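Local coordinates for monooxygenase (Agrobacterium tumefaciens, PDB 2I7G), which probably catalyses a flavin-dependent oxygenation, as a luciferase-like monooxygenase built on a TIM barrel, at residues B[314-319]-B[355-359]. Numbering follows the deposited sequence.
Sequences VAEKII and VAPLV
Ala-315 and Val-359 show how neighbouring outer helices of a TIM barrel pack when a small residue faces branched ones. Helices 311-325 and 341-363, joined through barrel strand 329-333, run in the same general direction here, their local axes 8.9 Å apart and crossing at -40°. No hydrogen bond links the two segments; apolar side chains make the contact, some of them resting on the opposite backbone. The methyl of Ala-315 points at the partner helix and is received among Val-355, Leu-358 and Val-359, with its CB 3.8 Å from Leu-358 CB. Leu-358 CD1 reaches the same methyl, at 3.9 Å from Ala-315 CB.

The two methyls of Val-359 point to different neighbours, though CG2 also brushes Ile-318. With CG1 anti to the backbone N (chi1 176°), that methyl meets Ile-318 CG2 at 3.8 Å, while CG2 lies against the backbone of Ala-315, 3.8 Å from its CA. Ile-318 likewise uses both arms, and its side chain crosses those of Val-355 and Val-359 at about a right angle. Ile-319 instead extends CD1 to the backbone of the other helix, 4.2 Å from Val-359 CA.

On the barrel side, Val-314 and Val-355 both touch Ile-260 of strand 252-260, which ties the helix pair to the barrel sheet. Ile-318 has CG1 anti to its carbonyl carbon and its chain extended (chi2 162°), a shape that brings CD1 to within 3.7 Å of Val-355 CG1.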
ATOM      1  N   VAL B 314     -19.921 -16.895  23.819  1.00 24.91           N
ATOM      2  CA  VAL B 314     -18.604 -16.652  23.226  1.00 24.23           C
ATOM      3  C   VAL B 314     -17.645 -16.067  24.272  1.00 24.09           C
ATOM      4  O   VAL B 314     -16.479 -16.478  24.332  1.00 24.51           O
ATOM      5  CB  VAL B 314     -18.723 -15.771  21.992  1.00 23.78           C
ATOM      6  CG1 VAL B 314     -17.304 -15.352  21.471  1.00 24.29           C
ATOM      7  CG2 VAL B 314     -19.494 -16.560  20.916  1.00 24.15           C
ATOM      8  N   ALA B 315     -18.141 -15.134  25.094  1.00 23.91           N
ATOM      9  CA  ALA B 315     -17.292 -14.496  26.122  1.00 23.67           C
ATOM     10  C   ALA B 315     -16.805 -15.563  27.097  1.00 24.00           C
ATOM     11  O   ALA B 315     -15.635 -15.584  27.474  1.00 22.96           O
ATOM     12  CB  ALA B 315     -18.055 -13.380  26.861  1.00 23.22           C
ATOM     13  N   GLU B 316     -17.699 -16.466  27.507  0.50 24.31           N
ATOM     14  CA  GLU B 316     -17.288 -17.516  28.438  0.50 25.07           C
ATOM     15  C   GLU B 316     -16.222 -18.434  27.827  0.50 24.11           C
ATOM     16  O   GLU B 316     -15.296 -18.828  28.520  0.50 23.82           O
ATOM     17  CB  GLU B 316     -18.473 -18.331  28.973  0.50 25.23           C
ATOM     18  CG  GLU B 316     -18.104 -19.253  30.167  0.50 28.09           C
ATOM     19  CD  GLU B 316     -17.144 -18.589  31.177  0.50 30.78           C
ATOM     20  OE1 GLU B 316     -17.563 -17.604  31.835  0.50 32.57           O
ATOM     21  OE2 GLU B 316     -15.967 -19.046  31.309  0.50 28.74           O
ATOM     22  N   LYS B 317     -16.334 -18.756  26.539  1.00 24.23           N
ATOM     23  CA  LYS B 317     -15.305 -19.569  25.914  1.00 24.20           C
ATOM     24  C   LYS B 317     -13.950 -18.829  25.841  1.00 24.26           C
ATOM     25  O   LYS B 317     -12.919 -19.432  26.087  1.00 23.74           O
ATOM     26  CB  LYS B 317     -15.749 -20.026  24.537  1.00 25.16           C
ATOM     27  CG  LYS B 317     -14.947 -21.130  23.977  1.00 27.02           C
ATOM     28  CD  LYS B 317     -15.722 -21.671  22.797  1.00 32.24           C
ATOM     29  CE  LYS B 317     -15.054 -22.834  22.200  1.00 32.69           C
ATOM     30  NZ  LYS B 317     -15.996 -23.519  21.249  1.00 29.53           N
ATOM     31  N   ILE B 318     -13.972 -17.529  25.518  1.00 22.51           N
ATOM     32  CA  ILE B 318     -12.735 -16.720  25.502  1.00 22.59           C
ATOM     33  C   ILE B 318     -12.078 -16.746  26.880  1.00 23.02           C
ATOM     34  O   ILE B 318     -10.838 -16.975  27.017  1.00 22.34           O
ATOM     35  CB  ILE B 318     -12.980 -15.275  25.031  1.00 22.14           C
ATOM     36  CG1 ILE B 318     -13.430 -15.275  23.566  1.00 22.33           C
ATOM     37  CG2 ILE B 318     -11.675 -14.405  25.234  1.00 21.56           C
ATOM     38  CD1 ILE B 318     -14.123 -13.957  23.145  1.00 23.25           C
ATOM     39  N   ILE B 319     -12.910 -16.567  27.905  1.00 22.40           N
ATOM     40  CA  ILE B 319     -12.410 -16.575  29.303  1.00 22.55           C
ATOM     41  C   ILE B 319     -11.804 -17.948  29.673  1.00 22.84           C
ATOM     42  O   ILE B 319     -10.711 -18.015  30.245  1.00 22.51           O
ATOM     43  CB  ILE B 319     -13.533 -16.166  30.326  1.00 22.72           C
ATOM     44  CG1 ILE B 319     -13.872 -14.672  30.142  1.00 22.15           C
ATOM     45  CG2 ILE B 319     -13.134 -16.512  31.759  1.00 24.70           C
ATOM     46  CD1 ILE B 319     -15.286 -14.289  30.634  1.00 23.42           C
ATOM     47  N   VAL B 355     -19.516  -8.797  24.123  1.00 24.78           N
ATOM     48  CA  VAL B 355     -18.504  -9.807  24.391  1.00 23.91           C
ATOM     49  C   VAL B 355     -17.290  -9.205  25.093  1.00 24.21           C
ATOM     50  O   VAL B 355     -16.909  -9.674  26.180  1.00 24.42           O
ATOM     51  CB  VAL B 355     -18.054 -10.553  23.102  1.00 23.45           C
ATOM     52  CG1 VAL B 355     -16.905 -11.479  23.417  1.00 22.55           C
ATOM     53  CG2 VAL B 355     -19.249 -11.359  22.487  1.00 22.65           C
ATOM     54  N   ALA B 356     -16.707  -8.165  24.480  1.00 24.72           N
ATOM     55  CA  ALA B 356     -15.454  -7.550  24.987  1.00 27.00           C
ATOM     56  C   ALA B 356     -15.562  -7.093  26.456  1.00 27.95           C
ATOM     57  O   ALA B 356     -14.691  -7.433  27.264  1.00 28.74           O
ATOM     58  CB  ALA B 356     -14.976  -6.376  24.069  1.00 27.17           C
ATOM     59  N   PRO B 357     -16.603  -6.305  26.809  1.00 28.99           N
ATOM     60  CA  PRO B 357     -16.747  -5.888  28.211  1.00 29.32           C
ATOM     61  C   PRO B 357     -16.818  -7.041  29.227  1.00 29.02           C
ATOM     62  O   PRO B 357     -16.221  -6.916  30.303  1.00 29.02           O
ATOM     63  CB  PRO B 357     -18.036  -5.051  28.212  1.00 29.36           C
ATOM     64  CG  PRO B 357     -18.077  -4.498  26.777  1.00 31.48           C
ATOM     65  CD  PRO B 357     -17.629  -5.683  25.945  1.00 29.81           C
ATOM     66  N   LEU B 358     -17.522  -8.124  28.885  1.00 27.96           N
ATOM     67  CA  LEU B 358     -17.604  -9.318  29.725  1.00 27.83           C
ATOM     68  C   LEU B 358     -16.209  -9.918  29.943  1.00 27.83           C
ATOM     69  O   LEU B 358     -15.807 -10.187  31.096  1.00 27.82           O
ATOM     70  CB  LEU B 358     -18.545 -10.369  29.123  1.00 27.35           C
ATOM     71  CG  LEU B 358     -20.062 -10.109  29.223  1.00 29.65           C
ATOM     72  CD1 LEU B 358     -20.846 -11.083  28.280  1.00 30.85           C
ATOM     73  CD2 LEU B 358     -20.548 -10.212  30.670  1.00 28.77           C
ATOM     74  N   VAL B 359     -15.473 -10.095  28.842  1.00 25.97           N
ATOM     75  CA  VAL B 359     -14.134 -10.681  28.907  1.00 26.06           C
ATOM     76  C   VAL B 359     -13.194  -9.781  29.698  1.00 27.07           C
ATOM     77  O   VAL B 359     -12.535 -10.257  30.628  1.00 26.47           O
ATOM     78  CB  VAL B 359     -13.558 -10.980  27.521  1.00 26.39           C
ATOM     79  CG1 VAL B 359     -12.128 -11.505  27.684  1.00 24.37           C
ATOM     80  CG2 VAL B 359     -14.476 -12.013  26.755  1.00 24.34           C
TER